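Local coordinates for protein 4-phosphoerythronate dehydrogenase (Lactobacillus jensenii, PDB 4PRK) that probably reduces pyruvate to D-lactate with NADH, as a D-lactate dehydrogenase of the D-isomer-specific 2-hydroxyacid dehydrogenase family, at residues C25-I30 with I310-T315; M115-K120 with I253-L258. One frame throughout, in Å; residues are numbered along the deposited sequence.

Contact 1. Residues C25-I30 with I310-T315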
ATOM      1  N   CYS A  25     -38.390  -5.091   2.532  1.00 43.58           N
ATOM      2  CA  CYS A  25     -39.142  -6.229   2.048  1.00 46.90           C
ATOM      3  C   CYS A  25     -39.211  -7.224   3.182  1.00 46.62           C
ATOM      4  O   CYS A  25     -38.519  -7.054   4.207  1.00 52.93           O
ATOM      5  CB  CYS A  25     -38.441  -6.860   0.837  1.00 50.25           C
ATOM      6  SG  CYS A  25     -36.943  -7.753   1.277  1.00 52.56           S
ATOM      7  N   GLU A  26     -40.016  -8.257   3.001  1.00 41.46           N
ATOM      8  CA  GLU A  26     -40.186  -9.269   4.014  1.00 47.30           C
ATOM      9  C   GLU A  26     -39.527 -10.521   3.514  1.00 50.18           C
ATOM     10  O   GLU A  26     -39.639 -10.848   2.330  1.00 52.29           O
ATOM     11  CB  GLU A  26     -41.664  -9.518   4.226  1.00 55.62           C
ATOM     12  CG  GLU A  26     -41.971 -10.621   5.219  1.00 66.85           C
ATOM     13  CD  GLU A  26     -43.443 -10.648   5.631  1.00 74.60           C
ATOM     14  OE1 GLU A  26     -44.224  -9.752   5.201  1.00 69.21           O
ATOM     15  OE2 GLU A  26     -43.804 -11.578   6.386  1.00 74.37           O
ATOM     16  N   LEU A  27     -38.824 -11.216   4.403  1.00 49.82           N
ATOM     17  CA  LEU A  27     -38.171 -12.494   4.047  1.00 54.24           C
ATOM     18  C   LEU A  27     -38.828 -13.685   4.743  1.00 47.45           C
ATOM     19  O   LEU A  27     -38.688 -13.847   5.945  1.00 37.27           O
ATOM     20  CB  LEU A  27     -36.641 -12.507   4.372  1.00 51.74           C
ATOM     21  CG  LEU A  27     -35.758 -11.504   3.589  1.00 49.13           C
ATOM     22  CD1 LEU A  27     -34.307 -11.505   4.056  1.00 44.05           C
ATOM     23  CD2 LEU A  27     -35.833 -11.701   2.082  1.00 47.19           C
ATOM     24  N   LYS A  28     -39.464 -14.546   3.953  1.00 46.30           N
ATOM     25  CA  LYS A  28     -40.036 -15.789   4.464  1.00 45.57           C
ATOM     26  C   LYS A  28     -39.043 -16.936   4.473  1.00 48.10           C
ATOM     27  O   LYS A  28     -38.724 -17.519   3.409  1.00 40.16           O
ATOM     28  CB  LYS A  28     -41.261 -16.178   3.631  1.00 52.35           C
ATOM     29  CG  LYS A  28     -41.959 -17.467   4.059  1.00 58.14           C
ATOM     30  CD  LYS A  28     -43.439 -17.390   3.699  1.00 62.99           C
ATOM     31  CE  LYS A  28     -44.040 -18.731   3.312  1.00 64.85           C
ATOM     32  NZ  LYS A  28     -45.372 -18.485   2.674  1.00 65.89           N
ATOM     33  N   LEU A  29     -38.595 -17.312   5.673  1.00 44.63           N
ATOM     34  CA  LEU A  29     -37.526 -18.295   5.758  1.00 47.43           C
ATOM     35  C   LEU A  29     -38.038 -19.670   5.816  1.00 42.72           C
ATOM     36  O   LEU A  29     -38.750 -19.965   6.712  1.00 46.05           O
ATOM     37  CB  LEU A  29     -36.683 -18.085   6.993  1.00 49.20           C
ATOM     38  CG  LEU A  29     -35.596 -17.061   6.705  1.00 52.19           C
ATOM     39  CD1 LEU A  29     -36.144 -15.700   6.272  1.00 49.35           C
ATOM     40  CD2 LEU A  29     -34.743 -16.974   7.956  1.00 54.19           C
ATOM     41  N   ILE A  30     -37.624 -20.517   4.893  1.00 47.76           N
ATOM     42  CA  ILE A  30     -37.892 -21.957   4.987  1.00 54.68           C
ATOM     43  C   ILE A  30     -36.609 -22.774   5.317  1.00 56.12           C
ATOM     44  O   ILE A  30     -35.558 -22.633   4.638  1.00 51.43           O
ATOM     45  CB  ILE A  30     -38.532 -22.471   3.687  1.00 60.17           C
ATOM     46  CG1 ILE A  30     -39.794 -21.646   3.336  1.00 63.91           C
ATOM     47  CG2 ILE A  30     -38.842 -23.955   3.815  1.00 64.19           C
ATOM     48  CD1 ILE A  30     -39.575 -20.534   2.319  1.00 67.29           C
ATOM     49  N   ILE A 310     -27.095  -9.684  -2.582  1.00 38.70           N
ATOM     50  CA  ILE A 310     -26.906  -9.647  -4.027  1.00 41.06           C
ATOM     51  C   ILE A 310     -27.974 -10.472  -4.786  1.00 38.57           C
ATOM     52  O   ILE A 310     -28.545  -9.976  -5.764  1.00 38.24           O
ATOM     53  CB  ILE A 310     -25.476 -10.057  -4.454  1.00 42.91           C
ATOM     54  CG1 ILE A 310     -24.471  -8.972  -3.955  1.00 43.63           C
ATOM     55  CG2 ILE A 310     -25.407 -10.196  -5.977  1.00 42.26           C
ATOM     56  CD1 ILE A 310     -22.996  -9.286  -4.178  1.00 41.35           C
ATOM     57  N   SER A 311     -28.247 -11.694  -4.347  1.00 35.31           N
ATOM     58  CA  SER A 311     -29.342 -12.461  -4.920  1.00 35.80           C
ATOM     59  C   SER A 311     -30.725 -11.740  -4.748  1.00 42.09           C
ATOM     60  O   SER A 311     -31.462 -11.496  -5.729  1.00 40.89           O
ATOM     61  CB  SER A 311     -29.339 -13.854  -4.300  1.00 36.61           C
ATOM     62  OG  SER A 311     -29.513 -13.834  -2.893  1.00 37.20           O
ATOM     63  N   LEU A 312     -31.022 -11.345  -3.511  1.00 41.57           N
ATOM     64  CA  LEU A 312     -32.267 -10.633  -3.172  1.00 45.34           C
ATOM     65  C   LEU A 312     -32.506  -9.474  -4.166  1.00 44.91           C
ATOM     66  O   LEU A 312     -33.598  -9.345  -4.708  1.00 43.67           O
ATOM     67  CB  LEU A 312     -32.180 -10.072  -1.700  1.00 42.42           C
ATOM     68  CG  LEU A 312     -33.350  -9.202  -1.167  1.00 46.80           C
ATOM     69  CD1 LEU A 312     -34.633 -10.035  -1.199  1.00 43.54           C
ATOM     70  CD2 LEU A 312     -33.155  -8.598   0.231  1.00 47.74           C
ATOM     71  N   ARG A 313     -31.467  -8.651  -4.362  1.00 42.43           N
ATOM     72  CA  ARG A 313     -31.484  -7.491  -5.232  1.00 44.95           C
ATOM     73  C   ARG A 313     -31.767  -7.869  -6.697  1.00 46.06           C
ATOM     74  O   ARG A 313     -32.647  -7.279  -7.311  1.00 48.79           O
ATOM     75  CB  ARG A 313     -30.176  -6.681  -5.114  1.00 45.88           C
ATOM     76  CG  ARG A 313     -30.334  -5.213  -5.484  1.00 49.97           C
ATOM     77  CD  ARG A 313     -29.395  -4.769  -6.609  1.00 55.28           C
ATOM     78  NE  ARG A 313     -29.696  -5.483  -7.858  1.00 63.27           N
ATOM     79  CZ  ARG A 313     -30.220  -4.964  -8.974  1.00 56.47           C
ATOM     80  NH1 ARG A 313     -30.497  -3.677  -9.076  1.00 56.66           N
ATOM     81  NH2 ARG A 313     -30.445  -5.759 -10.013  1.00 52.61           N
ATOM     82  N   ASP A 314     -31.053  -8.837  -7.265  1.00 46.47           N
ATOM     83  CA  ASP A 314     -31.406  -9.313  -8.624  1.00 50.80           C
ATOM     84  C   ASP A 314     -32.798  -9.920  -8.627  1.00 51.21           C
ATOM     85  O   ASP A 314     -33.503  -9.795  -9.611  1.00 47.65           O
ATOM     86  CB  ASP A 314     -30.442 -10.381  -9.177  1.00 48.97           C
ATOM     87  CG  ASP A 314     -29.185  -9.785  -9.813  1.00 50.20           C
ATOM     88  OD1 ASP A 314     -29.037  -8.542  -9.847  1.00 41.84           O
ATOM     89  OD2 ASP A 314     -28.334 -10.577 -10.284  1.00 53.34           O
ATOM     90  N   THR A 315     -33.176 -10.590  -7.533  1.00 51.98           N
ATOM     91  CA  THR A 315     -34.441 -11.301  -7.479  1.00 49.46           C
ATOM     92  C   THR A 315     -35.616 -10.334  -7.477  1.00 49.82           C
ATOM     93  O   THR A 315     -36.555 -10.532  -8.248  1.00 42.41           O
ATOM     94  CB  THR A 315     -34.463 -12.265  -6.299  1.00 50.41           C
ATOM     95  OG1 THR A 315     -33.411 -13.203  -6.512  1.00 46.49           O
ATOM     96  CG2 THR A 315     -35.826 -13.019  -6.192  1.00 49.44           C
TER
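L312 meets C25 and L27 through its two methyl groups. Its CD1 lies 3.9 Å from CD2 of L27, and its CD2 lies 4.0 Å from SG of C25. CD1 of L312 is almost as near to the same sulfur, so SG sits against both ends of the isopropyl fork. In L312, CG stands anti to the backbone N (chi1 176°), which extends the fork away from helix 301-319 toward strand 26-30. In L27, CG is beside the backbone N and anti to the carbonyl carbon (chi1 -64°), and this swings one methyl round to the helix. The two leucine side chains cross obliquely. C25 needs no such swing, because its CB already faces the helix.

L312 also touches I3, L49, T19 and F23, so it enters the layer between the five-stranded parallel sheet and its neighbouring helices. T315 OG1 bonds to S311 O at 2.7 Å, from above the carbonyl plane. R313 and D314 form a salt bridge and also bond to the following chain, at R323, H325 and F326.

Strand and helix belong to the domain built from both chain ends, probably the substrate-binding domain as in related D-2-hydroxyacid dehydrogenases. No hydrogen bond joins the two segments. The chemistry is apolar and buried, so van der Waals contact and the exclusion of water hold helix and strand together.

Contact 2. Residues M115-K120 with I253-L258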
ATOM      1  N   MET A 115       1.215 -16.820   5.823  1.00 24.65           N
ATOM      2  CA  MET A 115       2.077 -16.127   6.753  1.00 26.11           C
ATOM      3  C   MET A 115       2.315 -17.007   7.966  1.00 26.32           C
ATOM      4  O   MET A 115       3.439 -17.150   8.405  1.00 26.26           O
ATOM      5  CB  MET A 115       1.517 -14.785   7.213  1.00 26.58           C
ATOM      6  CG  MET A 115       0.838 -14.030   6.118  1.00 32.51           C
ATOM      7  SD  MET A 115       1.041 -12.293   6.335  1.00 47.09           S
ATOM      8  CE  MET A 115       2.797 -12.514   5.825  1.00 34.11           C
ATOM      9  N   TYR A 116       1.257 -17.571   8.513  1.00 26.96           N
ATOM     10  CA  TYR A 116       1.424 -18.530   9.627  1.00 27.89           C
ATOM     11  C   TYR A 116       2.438 -19.639   9.315  1.00 27.15           C
ATOM     12  O   TYR A 116       3.374 -19.898  10.093  1.00 26.67           O
ATOM     13  CB  TYR A 116       0.090 -19.113  10.036  1.00 27.97           C
ATOM     14  CG  TYR A 116       0.138 -20.126  11.146  1.00 28.74           C
ATOM     15  CD1 TYR A 116       0.432 -21.410  10.860  1.00 32.32           C
ATOM     16  CD2 TYR A 116      -0.236 -19.803  12.446  1.00 33.69           C
ATOM     17  CE1 TYR A 116       0.471 -22.378  11.826  1.00 35.19           C
ATOM     18  CE2 TYR A 116      -0.249 -20.762  13.450  1.00 33.74           C
ATOM     19  CZ  TYR A 116       0.126 -22.049  13.106  1.00 36.38           C
ATOM     20  OH  TYR A 116       0.143 -23.058  13.951  1.00 31.52           O
ATOM     21  N   LEU A 117       2.256 -20.294   8.183  1.00 26.17           N
ATOM     22  CA  LEU A 117       3.185 -21.350   7.797  1.00 25.81           C
ATOM     23  C   LEU A 117       4.564 -20.843   7.548  1.00 24.84           C
ATOM     24  O   LEU A 117       5.487 -21.525   7.887  1.00 27.60           O
ATOM     25  CB  LEU A 117       2.684 -22.123   6.586  1.00 24.18           C
ATOM     26  CG  LEU A 117       1.371 -22.816   6.860  1.00 22.88           C
ATOM     27  CD1 LEU A 117       0.759 -23.384   5.614  1.00 22.11           C
ATOM     28  CD2 LEU A 117       1.591 -23.891   7.940  1.00 24.94           C
ATOM     29  N   ASN A 118       4.697 -19.637   6.974  1.00 27.72           N
ATOM     30  CA  ASN A 118       6.007 -18.981   6.770  1.00 26.71           C
ATOM     31  C   ASN A 118       6.692 -18.722   8.059  1.00 25.56           C
ATOM     32  O   ASN A 118       7.880 -18.870   8.145  1.00 23.76           O
ATOM     33  CB  ASN A 118       5.884 -17.662   6.003  1.00 26.68           C
ATOM     34  CG  ASN A 118       7.205 -16.923   5.860  1.00 26.59           C
ATOM     35  OD1 ASN A 118       8.124 -17.388   5.183  1.00 25.83           O
ATOM     36  ND2 ASN A 118       7.275 -15.716   6.419  1.00 24.90           N
ATOM     37  N   ARG A 119       5.936 -18.345   9.076  1.00 26.09           N
ATOM     38  CA  ARG A 119       6.508 -18.129  10.393  1.00 26.56           C
ATOM     39  C   ARG A 119       6.689 -19.453  11.196  1.00 28.11           C
ATOM     40  O   ARG A 119       7.225 -19.433  12.346  1.00 25.02           O
ATOM     41  CB  ARG A 119       5.614 -17.129  11.171  1.00 27.24           C
ATOM     42  CG  ARG A 119       5.529 -15.732  10.530  1.00 29.36           C
ATOM     43  CD  ARG A 119       6.908 -15.108  10.223  1.00 29.14           C
ATOM     44  NE  ARG A 119       7.732 -15.026  11.442  1.00 29.80           N
ATOM     45  CZ  ARG A 119       8.306 -13.922  11.967  1.00 30.09           C
ATOM     46  NH1 ARG A 119       8.221 -12.723  11.411  1.00 31.34           N
ATOM     47  NH2 ARG A 119       9.045 -14.037  13.066  1.00 31.88           N
ATOM     48  N   LYS A 120       6.205 -20.567  10.624  1.00 24.23           N
ATOM     49  CA  LYS A 120       6.343 -21.920  11.206  1.00 25.38           C
ATOM     50  C   LYS A 120       5.840 -22.010  12.620  1.00 25.86           C
ATOM     51  O   LYS A 120       6.408 -22.740  13.462  1.00 29.73           O
ATOM     52  CB  LYS A 120       7.804 -22.386  11.148  1.00 25.73           C
ATOM     53  CG  LYS A 120       8.424 -22.185   9.770  1.00 24.80           C
ATOM     54  CD  LYS A 120       9.927 -22.453   9.772  1.00 26.78           C
ATOM     55  CE  LYS A 120      10.399 -22.718   8.361  1.00 28.74           C
ATOM     56  NZ  LYS A 120      11.874 -22.765   8.289  1.00 32.46           N
ATOM     57  N   ILE A 253       8.637 -29.916  -0.259  1.00 35.94           N
ATOM     58  CA  ILE A 253       8.092 -28.554   0.022  1.00 33.86           C
ATOM     59  C   ILE A 253       8.103 -28.364   1.526  1.00 32.82           C
ATOM     60  O   ILE A 253       8.204 -29.350   2.287  1.00 33.56           O
ATOM     61  CB  ILE A 253       6.636 -28.343  -0.500  1.00 32.12           C
ATOM     62  CG1 ILE A 253       5.647 -29.199   0.283  1.00 35.23           C
ATOM     63  CG2 ILE A 253       6.506 -28.593  -2.007  1.00 34.33           C
ATOM     64  CD1 ILE A 253       4.193 -28.905  -0.057  1.00 35.52           C
ATOM     65  N   ALA A 254       7.971 -27.120   1.973  1.00 28.61           N
ATOM     66  CA  ALA A 254       8.116 -26.831   3.404  1.00 30.32           C
ATOM     67  C   ALA A 254       6.781 -26.872   4.192  1.00 30.50           C
ATOM     68  O   ALA A 254       6.783 -27.132   5.400  1.00 28.14           O
ATOM     69  CB  ALA A 254       8.803 -25.494   3.596  1.00 31.25           C
ATOM     70  N   ALA A 255       5.650 -26.669   3.492  1.00 31.99           N
ATOM     71  CA  ALA A 255       4.371 -26.444   4.127  1.00 28.16           C
ATOM     72  C   ALA A 255       3.234 -26.341   3.123  1.00 28.44           C
ATOM     73  O   ALA A 255       3.456 -26.075   1.956  1.00 29.34           O
ATOM     74  CB  ALA A 255       4.412 -25.169   4.983  1.00 27.44           C
ATOM     75  N   ALA A 256       2.003 -26.479   3.623  1.00 26.51           N
ATOM     76  CA  ALA A 256       0.832 -26.395   2.783  1.00 26.99           C
ATOM     77  C   ALA A 256      -0.309 -25.885   3.606  1.00 26.09           C
ATOM     78  O   ALA A 256      -0.450 -26.290   4.747  1.00 26.19           O
ATOM     79  CB  ALA A 256       0.476 -27.774   2.249  1.00 28.50           C
ATOM     80  N   GLY A 257      -1.111 -25.011   3.007  1.00 24.75           N
ATOM     81  CA  GLY A 257      -2.350 -24.508   3.611  1.00 23.54           C
ATOM     82  C   GLY A 257      -3.514 -24.793   2.653  1.00 24.42           C
ATOM     83  O   GLY A 257      -3.560 -24.282   1.514  1.00 23.92           O
ATOM     84  N   LEU A 258      -4.440 -25.643   3.098  1.00 25.70           N
ATOM     85  CA  LEU A 258      -5.500 -26.123   2.228  1.00 27.49           C
ATOM     86  C   LEU A 258      -6.797 -25.725   2.831  1.00 27.63           C
ATOM     87  O   LEU A 258      -7.043 -26.059   3.977  1.00 29.16           O
ATOM     88  CB  LEU A 258      -5.448 -27.643   2.085  1.00 28.87           C
ATOM     89  CG  LEU A 258      -4.031 -28.223   1.836  1.00 34.70           C
ATOM     90  CD1 LEU A 258      -4.014 -29.710   2.028  1.00 41.97           C
ATOM     91  CD2 LEU A 258      -3.519 -27.913   0.456  1.00 33.89           C
TER
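L117 packs its side chain against the methyl of A255 and the peptide that links A256 to G257, and it buries the most surface here. Its CB lies 3.9 Å from CB of A255, which faces the helix. Further out, CD1 sits over the face of the peptide group between A256 and G257. This CD1 of L117 is 3.3 Å from A256 O and 3.6 Å from G257 N. In L117, CG lies beside the backbone N and anti to the carbonyl carbon (chi1 -62°), and CD1 reaches along the strand beyond A255.

A255 is the second main partner. The CA atoms of L117 and A255 are 6.4 Å apart, consistent with the small side chain of A255, and the absence of one at G257, allowing this close approach. A256 points its CB away from the helix, to L244 of helix 241-250, and gives L117 only its peptide. Strand 255-258 thus has a helix on each face, as expected in the Rossmann-type NAD-binding fold.

Helix 103-118 finishes in a Schellman motif, with K120 at positive phi (54°). The helix also faces a second subunit: Y116 stacks on Y116 of that subunit, and R119 bonds to A105 O and A297 O of it.

Across the two segments there is no hydrogen bond or salt bridge. The strand's peptides hydrogen-bond to L230, N289 and I291 of the same chain. What joins helix and strand is van der Waals contact: a methylene against a methyl, and a methyl over one peptide face.

Overall arrangement
The chain starts in the five-stranded parallel sheet, and strand 26-30 forms one edge of it. It then runs through the rest of that sheet and enters helix 103-118, the first half of contact 2. The chain next builds most of the seven-stranded sheet before strand 255-258 closes the contact 2 loop. After strand 290-292 it turns into helix 301-319, which comes back to the first sheet and closes the longer loop of contact 1. Contact 2 is therefore nested inside contact 1. Their centres are about 40 Å apart. Contact 1 ties a strand near the N terminus to a helix near the C terminus, and contact 2 joins a helix to the NAD-binding sheet.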